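PDB 4EBG: uncharacterized protein from Staphylococcus aureus subsp. aureus Mu50, which is a secreted protein of unknown function from the DUF4467 family, whose fold resembles that of cystatins. Local coordinates for residues B[11-16]-B[47-52]. Numbering follows the deposited sequence. Where two conformers were deposited one is given.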
loop_
_atom_site.group_PDB
_atom_site.type_symbol
_atom_site.label_atom_id
_atom_site.label_comp_id
_atom_site.label_asym_id
_atom_site.label_seq_id
_atom_site.Cartn_x
_atom_site.Cartn_y
_atom_site.Cartn_z
ATOM N N LYS B 11 -6.149 -7.023 -11.748
ATOM C CA LYS B 11 -6.672 -7.546 -10.478
ATOM C C LYS B 11 -5.637 -7.373 -9.382
ATOM O O LYS B 11 -5.942 -6.953 -8.255
ATOM C CB LYS B 11 -7.055 -9.001 -10.659
ATOM C CG LYS B 11 -7.511 -9.643 -9.352
ATOM C CD LYS B 11 -8.106 -11.052 -9.587
ATOM C CE LYS B 11 -8.427 -11.760 -8.295
ATOM N NZ LYS B 11 -7.223 -12.298 -7.625
ATOM N N GLU B 12 -4.384 -7.729 -9.680
ATOM C CA GLU B 12 -3.325 -7.654 -8.701
ATOM C C GLU B 12 -3.096 -6.180 -8.315
ATOM O O GLU B 12 -2.909 -5.885 -7.149
ATOM C CB GLU B 12 -2.052 -8.301 -9.246
ATOM C CG GLU B 12 -0.924 -8.308 -8.280
ATOM C CD GLU B 12 -1.131 -9.193 -7.078
ATOM O OE1 GLU B 12 -2.019 -10.073 -7.101
ATOM O OE2 GLU B 12 -0.350 -9.008 -6.112
ATOM N N GLN B 13 -3.072 -5.279 -9.294
ATOM C CA GLN B 13 -2.866 -3.900 -8.996
ATOM C C GLN B 13 -3.946 -3.400 -8.054
ATOM O O GLN B 13 -3.676 -2.660 -7.086
ATOM C CB GLN B 13 -2.878 -3.044 -10.266
ATOM C CG GLN B 13 -2.523 -1.553 -9.985
ATOM C CD GLN B 13 -1.093 -1.329 -9.673
ATOM O OE1 GLN B 13 -0.258 -1.769 -10.430
ATOM N NE2 GLN B 13 -0.779 -0.607 -8.601
ATOM N N ASN B 14 -5.197 -3.731 -8.337
ATOM C CA ASN B 14 -6.281 -3.276 -7.470
ATOM C C ASN B 14 -6.188 -3.883 -6.056
ATOM O O ASN B 14 -6.488 -3.196 -5.086
ATOM C CB ASN B 14 -7.628 -3.554 -8.128
ATOM C CG ASN B 14 -8.005 -2.480 -9.106
ATOM O OD1 ASN B 14 -8.061 -1.332 -8.734
ATOM N ND2 ASN B 14 -8.257 -2.830 -10.363
ATOM N N GLN B 15 -5.810 -5.152 -5.957
ATOM C CA GLN B 15 -5.660 -5.803 -4.665
ATOM C C GLN B 15 -4.606 -5.086 -3.862
ATOM O O GLN B 15 -4.792 -4.793 -2.670
ATOM C CB GLN B 15 -5.309 -7.282 -4.836
ATOM C CG GLN B 15 -6.495 -8.154 -5.249
ATOM C CD GLN B 15 -6.102 -9.584 -5.521
ATOM O OE1 GLN B 15 -5.024 -9.851 -6.037
ATOM N NE2 GLN B 15 -6.982 -10.508 -5.193
HETATM N N MSE B 16 -3.448 -4.824 -4.463
HETATM C CA MSE B 16 -2.398 -4.104 -3.740
HETATM C C MSE B 16 -2.796 -2.685 -3.390
HETATM O O MSE B 16 -2.537 -2.215 -2.315
HETATM C CB MSE B 16 -1.110 -4.101 -4.564
HETATM C CG MSE B 16 -0.486 -5.500 -4.690
HETATM SE SE MSE B 16 1.254 -5.461 -5.484
HETATM C CE MSE B 16 0.668 -4.814 -7.128
ATOM N N ILE B 47 4.293 -7.108 -18.790
ATOM C CA ILE B 47 3.202 -6.202 -19.038
ATOM C C ILE B 47 3.435 -4.947 -18.219
ATOM O O ILE B 47 3.679 -5.022 -17.033
ATOM C CB ILE B 47 1.842 -6.883 -18.695
ATOM C CG1 ILE B 47 1.678 -8.163 -19.523
ATOM C CG2 ILE B 47 0.683 -5.918 -18.900
ATOM C CD1 ILE B 47 0.331 -8.913 -19.254
ATOM N N VAL B 48 3.387 -3.777 -18.865
ATOM C CA VAL B 48 3.597 -2.488 -18.238
ATOM C C VAL B 48 2.299 -1.748 -18.293
ATOM O O VAL B 48 1.701 -1.596 -19.367
ATOM C CB VAL B 48 4.738 -1.702 -18.919
ATOM C CG1 VAL B 48 4.873 -0.356 -18.204
ATOM C CG2 VAL B 48 6.056 -2.431 -18.899
ATOM N N ILE B 49 1.849 -1.244 -17.132
ATOM C CA ILE B 49 0.663 -0.458 -17.032
ATOM C C ILE B 49 0.980 0.916 -16.498
ATOM O O ILE B 49 1.869 1.076 -15.686
ATOM C CB ILE B 49 -0.472 -1.139 -16.221
ATOM C CG1 ILE B 49 -0.077 -1.305 -14.764
ATOM C CG2 ILE B 49 -0.857 -2.461 -16.912
ATOM C CD1 ILE B 49 -1.232 -1.887 -13.896
ATOM N N GLY B 50 0.210 1.893 -16.941
ATOM C CA GLY B 50 0.252 3.248 -16.456
ATOM C C GLY B 50 -1.143 3.585 -15.945
ATOM O O GLY B 50 -2.108 3.520 -16.684
ATOM N N ILE B 51 -1.227 4.019 -14.680
ATOM C CA ILE B 51 -2.497 4.140 -14.028
ATOM C C ILE B 51 -2.570 5.427 -13.218
ATOM O O ILE B 51 -1.554 5.998 -12.821
ATOM C CB ILE B 51 -2.753 2.924 -13.081
ATOM C CG1 ILE B 51 -1.818 2.910 -11.880
ATOM C CG2 ILE B 51 -2.736 1.618 -13.831
ATOM C CD1 ILE B 51 -2.169 1.994 -10.775
ATOM N N GLN B 52 -3.792 5.828 -12.928
ATOM C CA GLN B 52 -4.036 6.939 -12.001
ATOM C C GLN B 52 -3.943 6.425 -10.562
ATOM O O GLN B 52 -4.896 5.964 -9.977
ATOM C CB GLN B 52 -5.402 7.585 -12.226
ATOM C CG GLN B 52 -5.585 8.858 -11.383
ATOM C CD GLN B 52 -7.037 9.330 -11.315
ATOM O OE1 GLN B 52 -7.944 8.833 -11.998
ATOM N NE2 GLN B 52 -7.271 10.241 -10.443
#
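Gln13 of helix 3-23 meets Ile49 and Ile51 of strand 46-52 where the long helix lies against the antiparallel sheet of the cystatin-like fold. The contact is buried near the centre of the chain but small, with 120 Å² lost from both sides together, and the backbones stay well apart, at 9.4 Å between Gln13 CA and Ile49 CA.

The packing between the segments is of van der Waals type. Ile49 and Ile51, two residues apart on the strand, direct their side chains to the same side of the sheet, and each reaches Gln13 with its CD1 methyl. In both, CG1 lies between the backbone N and the carbonyl carbon (chi1 65° and 68°), and a nearly extended chi2 brings CD1 up against Gln13. Ile51 CD1 sits over the flat face of the Gln13 amide, 3.7 Å from Gln13 CD. The aliphatic stem of Gln13 shares in this packing, its CG standing 3.7 Å from Ile51 CD1. Ile49 comes in at the oxygen end of the amide and is displaced to the same face. A bend at chi2 (73°) turns the glutamine amide across the two methyls instead of letting it run straight at the strand.

Two hydrogen bonds hold the buried amide at its two ends. Gln13 NE2 bonds to Asn17 OD1 one turn further along the helix, while Gln13 OE1 is hydrogen-bonded to Tyr65 OH on the adjoining strand 60-68; with both ends held, rotation of the amide should be restrained. Val23 of the second subunit also packs on Gln13, which places this residue at the interface between the two subunits. Even as it bonds to Tyr65 OH, Gln13 OE1 lies 3.6 Å from Ile49 CD1.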